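Local coordinates for protein NADH-dependent FAD reductase (Streptomyces globisporus, PDB 4HX6) that reduces FAD with NADH and supplies the resulting FADH2, by free diffusion, to the halogenase and monooxygenase of enediyne antibiotic C-1027 biosynthesis, at residues A[46-51]-A[96-101]; A[89-94]-A[124-129]; A[134-139]-A[152-157]. The protein carries 1 engineered substitution. All coordinates share one frame; numbering follows the deposited sequence. Where two conformers were deposited one is given.

Interaction 1. Residues A[46-51]-A[96-101]; sequences GMTANS and RHFADH. With SO4 (sulfate ion), chain I.
Phe98, Thr48 and Gly46 supply most of the buried surface here, where the chain leaving helix 92-97 comes up against strand 45-49. A single backbone bond joins the two segments: Thr48 N gives its hydrogen to Phe98 O at 2.9 Å, nearly straight (173°), although the donor sits well above the carbonyl plane. Met47 CA adds a CA-H...O contact to the same oxygen.

The side chains of Phe98 and Thr48 cross at about a right angle. Phe98 has its CG beside the backbone N (chi1 -66°), and this swings the ring along the strand to Gly46, whose lack of a side chain lets Phe98 CD1 come to 3.7 Å from Gly46 C. His97 covers one face of the phenyl, its CD2 standing over the ring centre. Thr48 turns its hydroxyl back to the helix end, with OG1 at 3.1 Å from Phe98 CB; OG1 is hydrogen-bonded not to Phe98 but to Ala95 O in the last turn of the helix.

Farther along, His101, which binds FAD, holds a sulfate at its ring edge. His101 ND1 bonds sulfate O3 at 2.7 Å and, weakly, O4. Met47, a selenomethionine here, lays CG 3.6 Å from sulfate O4, while Arg45 NH2 and the backbone N atoms of Val71 and Met72 complete the grip. Such an anion site next to FAD-binding residues is consistent with a place for a cofactor phosphate, though the sulfate itself probably came from the crystallisation liquor.

On its other side strand 45-49 pairs with strand 35-39, through Met47 with Val37 and Ala49 with Thr35. Phe98 reaches Val36 of that strand and meets Phe110, so the end of helix 92-97 is packed onto this margin of the antiparallel sheet.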
loop_
_atom_site.group_PDB
_atom_site.type_symbol
_atom_site.label_atom_id
_atom_site.label_comp_id
_atom_site.label_asym_id
_atom_site.label_seq_id
_atom_site.Cartn_x
_atom_site.Cartn_y
_atom_site.Cartn_z
ATOM N N GLY A 46 -13.536 -10.394 -10.910
ATOM C CA GLY A 46 -12.530 -10.257 -9.875
ATOM C C GLY A 46 -11.267 -9.703 -10.503
ATOM O O GLY A 46 -11.059 -9.839 -11.703
HETATM N N MSE A 47 -10.430 -9.061 -9.698
HETATM C CA MSE A 47 -9.154 -8.573 -10.187
HETATM C C MSE A 47 -8.161 -8.674 -9.058
HETATM O O MSE A 47 -8.412 -8.187 -7.947
HETATM C CB MSE A 47 -9.291 -7.100 -10.617
HETATM C CG MSE A 47 -8.083 -6.564 -11.338
HETATM SE SE MSE A 47 -8.262 -4.596 -11.390
HETATM C CE MSE A 47 -8.654 -4.271 -9.548
ATOM N N THR A 48 -7.043 -9.325 -9.320
ATOM C CA THR A 48 -5.974 -9.363 -8.341
ATOM C C THR A 48 -5.436 -7.954 -8.213
ATOM O O THR A 48 -5.150 -7.308 -9.215
ATOM C CB THR A 48 -4.884 -10.321 -8.787
ATOM O OG1 THR A 48 -5.472 -11.617 -8.978
ATOM C CG2 THR A 48 -3.778 -10.410 -7.740
ATOM N N ALA A 49 -5.335 -7.465 -6.984
ATOM C CA ALA A 49 -4.854 -6.106 -6.746
ATOM C C ALA A 49 -3.945 -6.039 -5.522
ATOM O O ALA A 49 -4.246 -6.629 -4.489
ATOM C CB ALA A 49 -6.027 -5.162 -6.565
ATOM N N ASN A 50 -2.839 -5.312 -5.633
ATOM C CA ASN A 50 -1.963 -5.121 -4.485
ATOM C C ASN A 50 -2.009 -3.684 -3.979
ATOM O O ASN A 50 -1.257 -3.313 -3.078
ATOM C CB ASN A 50 -0.531 -5.507 -4.839
ATOM C CG ASN A 50 -0.031 -4.788 -6.070
ATOM O OD1 ASN A 50 -0.516 -3.711 -6.409
ATOM N ND2 ASN A 50 0.931 -5.391 -6.762
ATOM N N SER A 51 -2.903 -2.878 -4.557
ATOM C CA SER A 51 -2.994 -1.465 -4.194
ATOM C C SER A 51 -3.900 -1.207 -2.999
ATOM O O SER A 51 -4.116 -0.061 -2.604
ATOM C CB SER A 51 -3.477 -0.633 -5.384
ATOM O OG SER A 51 -4.862 -0.831 -5.577
ATOM N N ARG A 96 -3.196 -15.950 -9.595
ATOM C CA ARG A 96 -2.936 -16.007 -11.034
ATOM C C ARG A 96 -4.224 -15.884 -11.819
ATOM O O ARG A 96 -4.273 -15.241 -12.863
ATOM C CB ARG A 96 -2.308 -17.347 -11.381
ATOM C CG ARG A 96 -0.863 -17.476 -10.948
ATOM C CD ARG A 96 -0.461 -18.923 -10.930
ATOM N NE ARG A 96 0.925 -19.075 -10.505
ATOM C CZ ARG A 96 1.372 -20.118 -9.823
ATOM N NH1 ARG A 96 2.644 -20.172 -9.463
ATOM N NH2 ARG A 96 0.542 -21.098 -9.496
ATOM N N HIS A 97 -5.272 -16.530 -11.320
ATOM C CA HIS A 97 -6.518 -16.581 -12.057
ATOM C C HIS A 97 -7.051 -15.178 -12.317
ATOM O O HIS A 97 -7.589 -14.892 -13.387
ATOM C CB HIS A 97 -7.578 -17.377 -11.298
ATOM C CG HIS A 97 -8.803 -17.632 -12.112
ATOM N ND1 HIS A 97 -8.842 -18.583 -13.109
ATOM C CD2 HIS A 97 -10.003 -17.008 -12.135
ATOM C CE1 HIS A 97 -10.031 -18.561 -13.684
ATOM N NE2 HIS A 97 -10.752 -17.610 -13.115
ATOM N N PHE A 98 -6.934 -14.315 -11.312
ATOM C CA PHE A 98 -7.528 -12.986 -11.408
ATOM C C PHE A 98 -6.568 -11.869 -11.825
ATOM O O PHE A 98 -6.950 -10.694 -11.826
ATOM C CB PHE A 98 -8.231 -12.636 -10.093
ATOM C CG PHE A 98 -9.424 -13.512 -9.821
ATOM C CD1 PHE A 98 -10.599 -13.334 -10.538
ATOM C CD2 PHE A 98 -9.348 -14.538 -8.893
ATOM C CE1 PHE A 98 -11.701 -14.148 -10.307
ATOM C CE2 PHE A 98 -10.439 -15.356 -8.651
ATOM C CZ PHE A 98 -11.619 -15.163 -9.355
ATOM N N ALA A 99 -5.348 -12.245 -12.198
ATOM C CA ALA A 99 -4.294 -11.284 -12.535
ATOM C C ALA A 99 -4.147 -11.081 -14.041
ATOM O O ALA A 99 -4.591 -11.909 -14.828
ATOM C CB ALA A 99 -2.954 -11.751 -11.951
ATOM N N ASP A 100 -3.517 -9.972 -14.428
ATOM C CA ASP A 100 -3.135 -9.724 -15.824
ATOM C C ASP A 100 -4.275 -9.770 -16.852
ATOM O O ASP A 100 -4.052 -10.126 -18.010
ATOM C CB ASP A 100 -2.024 -10.694 -16.244
ATOM C CG ASP A 100 -0.847 -10.685 -15.279
ATOM O OD1 ASP A 100 -0.469 -9.593 -14.795
ATOM O OD2 ASP A 100 -0.306 -11.774 -14.991
ATOM N N HIS A 101 -5.484 -9.396 -16.442
ATOM C CA HIS A 101 -6.650 -9.476 -17.321
ATOM C C HIS A 101 -6.712 -10.822 -18.054
ATOM O O HIS A 101 -7.131 -10.879 -19.201
ATOM C CB HIS A 101 -6.622 -8.360 -18.378
ATOM C CG HIS A 101 -6.054 -7.061 -17.894
ATOM N ND1 HIS A 101 -6.754 -6.194 -17.078
ATOM C CD2 HIS A 101 -4.862 -6.466 -18.136
ATOM C CE1 HIS A 101 -6.011 -5.131 -16.828
ATOM N NE2 HIS A 101 -4.858 -5.271 -17.458
HETATM S S SO4 I . -9.498 -6.866 -15.606
HETATM O O1 SO4 I . -10.476 -6.229 -14.722
HETATM O O2 SO4 I . -9.912 -8.255 -15.825
HETATM O O3 SO4 I . -9.419 -6.166 -16.888
HETATM O O4 SO4 I . -8.173 -6.832 -14.968
#

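Interaction 2. Residues A[89-94]-A[124-129]; sequences AGQEKA and PLIAGA
The carboxamide of Gln91 meets the 126-129 turn with an edge and one face. At the edge, Gln91 NE2 donates to Ala127 O at 2.8 Å; the oxygen lies close to the amide plane and offers an in-plane lone pair, but the bond is bent, 130° at hydrogen. Over one face stands Gly128 O, 3.5 Å from Gln91 CD, a van der Waals contact and not a hydrogen bond. On the other side of the plane, beyond the NE2 end, comes the methyl Ile126 CG2, 4.1 Å from Gln91 NE2. Gln91 OE1 rests 3.5 Å from Ala129 CA and is itself bonded to Glu88 N, so both ends of the amide are held and its flip state is settled.

Ile126 to Ala129 form a type II beta turn, with Gly128 at the third position, where the positive phi (88°) suits glycine. The turn carries the chain from the short strand 124-126 into the long strand 131-143; on the opposing segment, Gln91 occupies the N-cap position of helix 92-97. With CG beside the backbone N (chi1 -62°) and an extended chain beyond, Gln91 spans the gap between helix start and turn.

One turn on, Ala94 CB faces Ile126 CG2 at 4.4 Å, a looser apolar touch. Both polar backbone atoms of Ile126 have partners, its N with Ser85 OG and its O with His132 NE2.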
loop_
_atom_site.group_PDB
_atom_site.type_symbol
_atom_site.label_atom_id
_atom_site.label_comp_id
_atom_site.label_asym_id
_atom_site.label_seq_id
_atom_site.Cartn_x
_atom_site.Cartn_y
_atom_site.Cartn_z
ATOM N N ALA A 89 -1.179 -17.535 1.922
ATOM C CA ALA A 89 0.107 -17.867 1.300
ATOM C C ALA A 89 0.068 -18.954 0.217
ATOM O O ALA A 89 0.875 -18.936 -0.716
ATOM C CB ALA A 89 1.128 -18.231 2.371
ATOM N N GLY A 90 -0.852 -19.903 0.335
ATOM C CA GLY A 90 -0.912 -20.989 -0.627
ATOM C C GLY A 90 -1.870 -20.764 -1.781
ATOM O O GLY A 90 -2.115 -21.677 -2.576
ATOM N N GLN A 91 -2.400 -19.550 -1.901
ATOM C CA GLN A 91 -3.450 -19.302 -2.886
ATOM C C GLN A 91 -2.944 -18.719 -4.208
ATOM O O GLN A 91 -3.586 -17.841 -4.783
ATOM C CB GLN A 91 -4.538 -18.404 -2.288
ATOM C CG GLN A 91 -5.229 -19.055 -1.089
ATOM C CD GLN A 91 -6.501 -18.343 -0.721
ATOM O OE1 GLN A 91 -6.472 -17.220 -0.216
ATOM N NE2 GLN A 91 -7.636 -18.982 -0.992
ATOM N N GLU A 92 -1.804 -19.207 -4.693
ATOM C CA GLU A 92 -1.292 -18.710 -5.971
ATOM C C GLU A 92 -2.261 -18.984 -7.121
ATOM O O GLU A 92 -2.374 -18.187 -8.054
ATOM C CB GLU A 92 0.088 -19.282 -6.293
ATOM C CG GLU A 92 1.203 -18.746 -5.424
ATOM C CD GLU A 92 1.540 -19.678 -4.278
ATOM O OE1 GLU A 92 2.735 -19.760 -3.913
ATOM O OE2 GLU A 92 0.612 -20.328 -3.746
ATOM N N LYS A 93 -2.961 -20.109 -7.060
ATOM C CA LYS A 93 -3.959 -20.412 -8.082
ATOM C C LYS A 93 -4.928 -19.237 -8.251
ATOM O O LYS A 93 -5.113 -18.717 -9.356
ATOM C CB LYS A 93 -4.703 -21.703 -7.734
ATOM C CG LYS A 93 -5.748 -22.113 -8.754
ATOM C CD LYS A 93 -6.517 -23.339 -8.272
ATOM C CE LYS A 93 -7.965 -23.286 -8.717
ATOM N NZ LYS A 93 -8.853 -24.127 -7.861
ATOM N N ALA A 94 -5.532 -18.799 -7.147
ATOM C CA ALA A 94 -6.436 -17.660 -7.180
ATOM C C ALA A 94 -5.742 -16.374 -7.642
ATOM O O ALA A 94 -6.320 -15.594 -8.381
ATOM C CB ALA A 94 -7.069 -17.430 -5.807
ATOM N N PRO A 124 -18.650 -12.187 -5.058
ATOM C CA PRO A 124 -18.034 -13.451 -4.626
ATOM C C PRO A 124 -16.865 -13.190 -3.675
ATOM O O PRO A 124 -16.099 -12.266 -3.896
ATOM C CB PRO A 124 -17.514 -14.068 -5.934
ATOM C CG PRO A 124 -18.197 -13.328 -7.033
ATOM C CD PRO A 124 -18.446 -11.939 -6.494
ATOM N N LEU A 125 -16.767 -13.980 -2.610
ATOM C CA LEU A 125 -15.669 -13.875 -1.662
ATOM C C LEU A 125 -14.822 -15.112 -1.867
ATOM O O LEU A 125 -15.343 -16.203 -2.033
ATOM C CB LEU A 125 -16.190 -13.830 -0.217
ATOM C CG LEU A 125 -17.000 -12.587 0.173
ATOM C CD1 LEU A 125 -17.573 -12.700 1.582
ATOM C CD2 LEU A 125 -16.109 -11.371 0.059
ATOM N N ILE A 126 -13.511 -14.953 -1.852
ATOM C CA ILE A 126 -12.654 -16.077 -2.171
ATOM C C ILE A 126 -12.460 -16.966 -0.954
ATOM O O ILE A 126 -11.952 -16.505 0.068
ATOM C CB ILE A 126 -11.284 -15.603 -2.663
ATOM C CG1 ILE A 126 -11.449 -14.638 -3.842
ATOM C CG2 ILE A 126 -10.442 -16.792 -3.062
ATOM C CD1 ILE A 126 -12.059 -15.272 -5.090
ATOM N N ALA A 127 -12.869 -18.234 -1.069
ATOM C CA ALA A 127 -12.719 -19.199 0.024
ATOM C C ALA A 127 -11.248 -19.397 0.360
ATOM O O ALA A 127 -10.410 -19.393 -0.530
ATOM C CB ALA A 127 -13.354 -20.542 -0.350
ATOM N N GLY A 128 -10.936 -19.566 1.642
ATOM C CA GLY A 128 -9.570 -19.847 2.055
ATOM C C GLY A 128 -8.705 -18.620 2.309
ATOM O O GLY A 128 -7.516 -18.741 2.637
ATOM N N ALA A 129 -9.300 -17.439 2.173
ATOM C CA ALA A 129 -8.570 -16.183 2.325
ATOM C C ALA A 129 -8.264 -15.906 3.791
ATOM O O ALA A 129 -8.896 -16.480 4.686
ATOM C CB ALA A 129 -9.400 -15.028 1.746
#

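Interaction 3. Residues A[134-139]-A[152-157]; sequences ECAIHR and EVITAT
Glu134 and Thr155 begin the antiparallel pairing of this hairpin, whose strand segments run at 157° to each other. Backbone bonds come first. Glu134 N reaches Thr155 O at 2.9 Å, and Glu134 O accepts two donors: Ile154 N at 2.7 Å, nearly in line with the carbonyl, and Thr155 N, weakly, at 3.3 Å. Two consecutive residues facing one make a classic beta bulge. Beyond it the pairing resumes, shifted by one residue: Ala136 N bonds Glu152 O at 3.0 Å. In return, Glu152 N bonds Ala136 O at 2.8 Å. Cys135 CA adds a CA-H...O contact to Glu152 O. Farther on, Ala156 and Thr157 carry the strand into a ladder with the second subunit.

Side chains meet mostly through carbon. Glu134 and Thr155 lie alongside each other; chi1 of -166° in Thr155 sends its OG1 anti to the backbone N and leaves the methyl CG2 against Glu134 OE2, at 3.2 Å. On the other face, Cys135 SG nears Val153 CG2 (4.3 Å). Ile154, at the bulge, lays CG1 by Ala136 CB.

Glu134 OE1 bonds outside, to Ser121 OG. No side-chain hydrogen bond crosses between the segments, so main-chain bonding sets the register and absorbs the bulge.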
loop_
_atom_site.group_PDB
_atom_site.type_symbol
_atom_site.label_atom_id
_atom_site.label_comp_id
_atom_site.label_asym_id
_atom_site.label_seq_id
_atom_site.Cartn_x
_atom_site.Cartn_y
_atom_site.Cartn_z
ATOM N N GLU A 134 -16.261 -6.487 3.007
ATOM C CA GLU A 134 -17.270 -6.036 2.067
ATOM C C GLU A 134 -17.447 -4.538 2.230
ATOM O O GLU A 134 -17.644 -4.056 3.342
ATOM C CB GLU A 134 -18.577 -6.782 2.273
ATOM C CG GLU A 134 -18.472 -8.264 1.911
ATOM C CD GLU A 134 -19.789 -8.971 2.070
ATOM O OE1 GLU A 134 -20.616 -8.902 1.130
ATOM O OE2 GLU A 134 -20.004 -9.577 3.143
ATOM N N CYS A 135 -17.366 -3.808 1.123
ATOM C CA CYS A 135 -17.312 -2.346 1.194
ATOM C C CYS A 135 -18.309 -1.681 0.271
ATOM O O CYS A 135 -18.712 -2.253 -0.752
ATOM C CB CYS A 135 -15.923 -1.845 0.812
ATOM S SG CYS A 135 -14.538 -2.627 1.693
ATOM N N ALA A 136 -18.690 -0.462 0.637
ATOM C CA ALA A 136 -19.517 0.383 -0.208
ATOM C C ALA A 136 -18.644 1.534 -0.672
ATOM O O ALA A 136 -17.941 2.153 0.133
ATOM C CB ALA A 136 -20.716 0.920 0.570
ATOM N N ILE A 137 -18.678 1.822 -1.964
ATOM C CA ILE A 137 -17.850 2.902 -2.502
ATOM C C ILE A 137 -18.423 4.241 -2.063
ATOM O O ILE A 137 -19.574 4.554 -2.342
ATOM C CB ILE A 137 -17.758 2.838 -4.042
ATOM C CG1 ILE A 137 -17.239 1.456 -4.476
ATOM C CG2 ILE A 137 -16.823 3.922 -4.565
ATOM C CD1 ILE A 137 -17.093 1.293 -5.987
ATOM N N HIS A 138 -17.611 5.008 -1.359
ATOM C CA HIS A 138 -18.027 6.286 -0.805
ATOM C C HIS A 138 -17.562 7.448 -1.692
ATOM O O HIS A 138 -18.315 8.386 -1.954
ATOM C CB HIS A 138 -17.469 6.419 0.616
ATOM C CG HIS A 138 -17.842 7.698 1.297
ATOM N ND1 HIS A 138 -16.910 8.534 1.874
ATOM C CD2 HIS A 138 -19.045 8.294 1.480
ATOM C CE1 HIS A 138 -17.521 9.588 2.384
ATOM N NE2 HIS A 138 -18.818 9.466 2.162
ATOM N N ARG A 139 -16.318 7.386 -2.149
ATOM C CA ARG A 139 -15.764 8.414 -3.029
ATOM C C ARG A 139 -14.965 7.809 -4.185
ATOM O O ARG A 139 -14.369 6.736 -4.050
ATOM C CB ARG A 139 -14.853 9.369 -2.251
ATOM C CG ARG A 139 -15.558 10.241 -1.192
ATOM C CD ARG A 139 -16.363 11.378 -1.846
ATOM N NE ARG A 139 -17.074 12.217 -0.872
ATOM C CZ ARG A 139 -18.324 12.019 -0.465
ATOM N NH1 ARG A 139 -19.026 10.977 -0.911
ATOM N NH2 ARG A 139 -18.876 12.859 0.403
ATOM N N GLU A 152 -16.140 2.310 2.225
ATOM C CA GLU A 152 -16.503 2.216 3.637
ATOM C C GLU A 152 -16.757 0.765 3.979
ATOM O O GLU A 152 -17.592 0.124 3.335
ATOM C CB GLU A 152 -17.781 3.004 3.918
ATOM C CG GLU A 152 -18.238 2.927 5.373
ATOM C CD GLU A 152 -19.462 3.789 5.635
ATOM O OE1 GLU A 152 -20.368 3.814 4.770
ATOM O OE2 GLU A 152 -19.514 4.447 6.698
ATOM N N VAL A 153 -16.062 0.252 4.992
ATOM C CA VAL A 153 -16.130 -1.174 5.317
ATOM C C VAL A 153 -17.469 -1.480 5.963
ATOM O O VAL A 153 -17.804 -0.928 7.013
ATOM C CB VAL A 153 -14.979 -1.612 6.253
ATOM C CG1 VAL A 153 -15.059 -3.120 6.536
ATOM C CG2 VAL A 153 -13.647 -1.242 5.636
ATOM N N ILE A 154 -18.256 -2.332 5.318
ATOM C CA ILE A 154 -19.584 -2.647 5.850
ATOM C C ILE A 154 -19.533 -3.856 6.768
ATOM O O ILE A 154 -20.165 -3.894 7.827
ATOM C CB ILE A 154 -20.591 -2.925 4.730
ATOM C CG1 ILE A 154 -20.709 -1.703 3.827
ATOM C CG2 ILE A 154 -21.947 -3.336 5.316
ATOM C CD1 ILE A 154 -20.813 -0.400 4.600
ATOM N N THR A 155 -18.777 -4.853 6.358
ATOM C CA THR A 155 -18.592 -6.007 7.218
ATOM C C THR A 155 -17.261 -6.637 6.897
ATOM O O THR A 155 -16.664 -6.366 5.855
ATOM C CB THR A 155 -19.735 -7.031 7.060
ATOM O OG1 THR A 155 -19.693 -7.974 8.144
ATOM C CG2 THR A 155 -19.634 -7.746 5.734
ATOM N N ALA A 156 -16.776 -7.459 7.810
ATOM C CA ALA A 156 -15.523 -8.137 7.580
ATOM C C ALA A 156 -15.446 -9.411 8.403
ATOM O O ALA A 156 -16.084 -9.534 9.448
ATOM C CB ALA A 156 -14.355 -7.211 7.883
ATOM N N THR A 157 -14.673 -10.362 7.900
ATOM C CA THR A 157 -14.432 -11.619 8.587
ATOM C C THR A 157 -12.957 -11.933 8.461
ATOM O O THR A 157 -12.346 -11.608 7.442
ATOM C CB THR A 157 -15.222 -12.750 7.953
ATOM O OG1 THR A 157 -16.621 -12.453 8.044
ATOM C CG2 THR A 157 -14.947 -14.035 8.699
#

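Interaction 1 lies nearest the middle of the chain, interactions 2 and 3 progressively farther out, yet each is only partly buried. Interactions 1 and 2 share helix 92-97: 89-94 brings its start to a turn, 96-101 its end to a sheet margin, and Phe98 CE2 touches Ile126 CD1 at 3.9 Å between them. Interaction 3 reaches the same large sheet as interaction 1 but not its atoms, about 11 Å away at the nearest; it follows interaction 2 in the chain and touches it where Leu125 CD1 lies 4.3 Å from Glu134 OE2. Chemistry follows place: aromatic packing and anion binding beside the FAD site, a side-chain amide on a turn, and a backbone ladder toward the dimer partner.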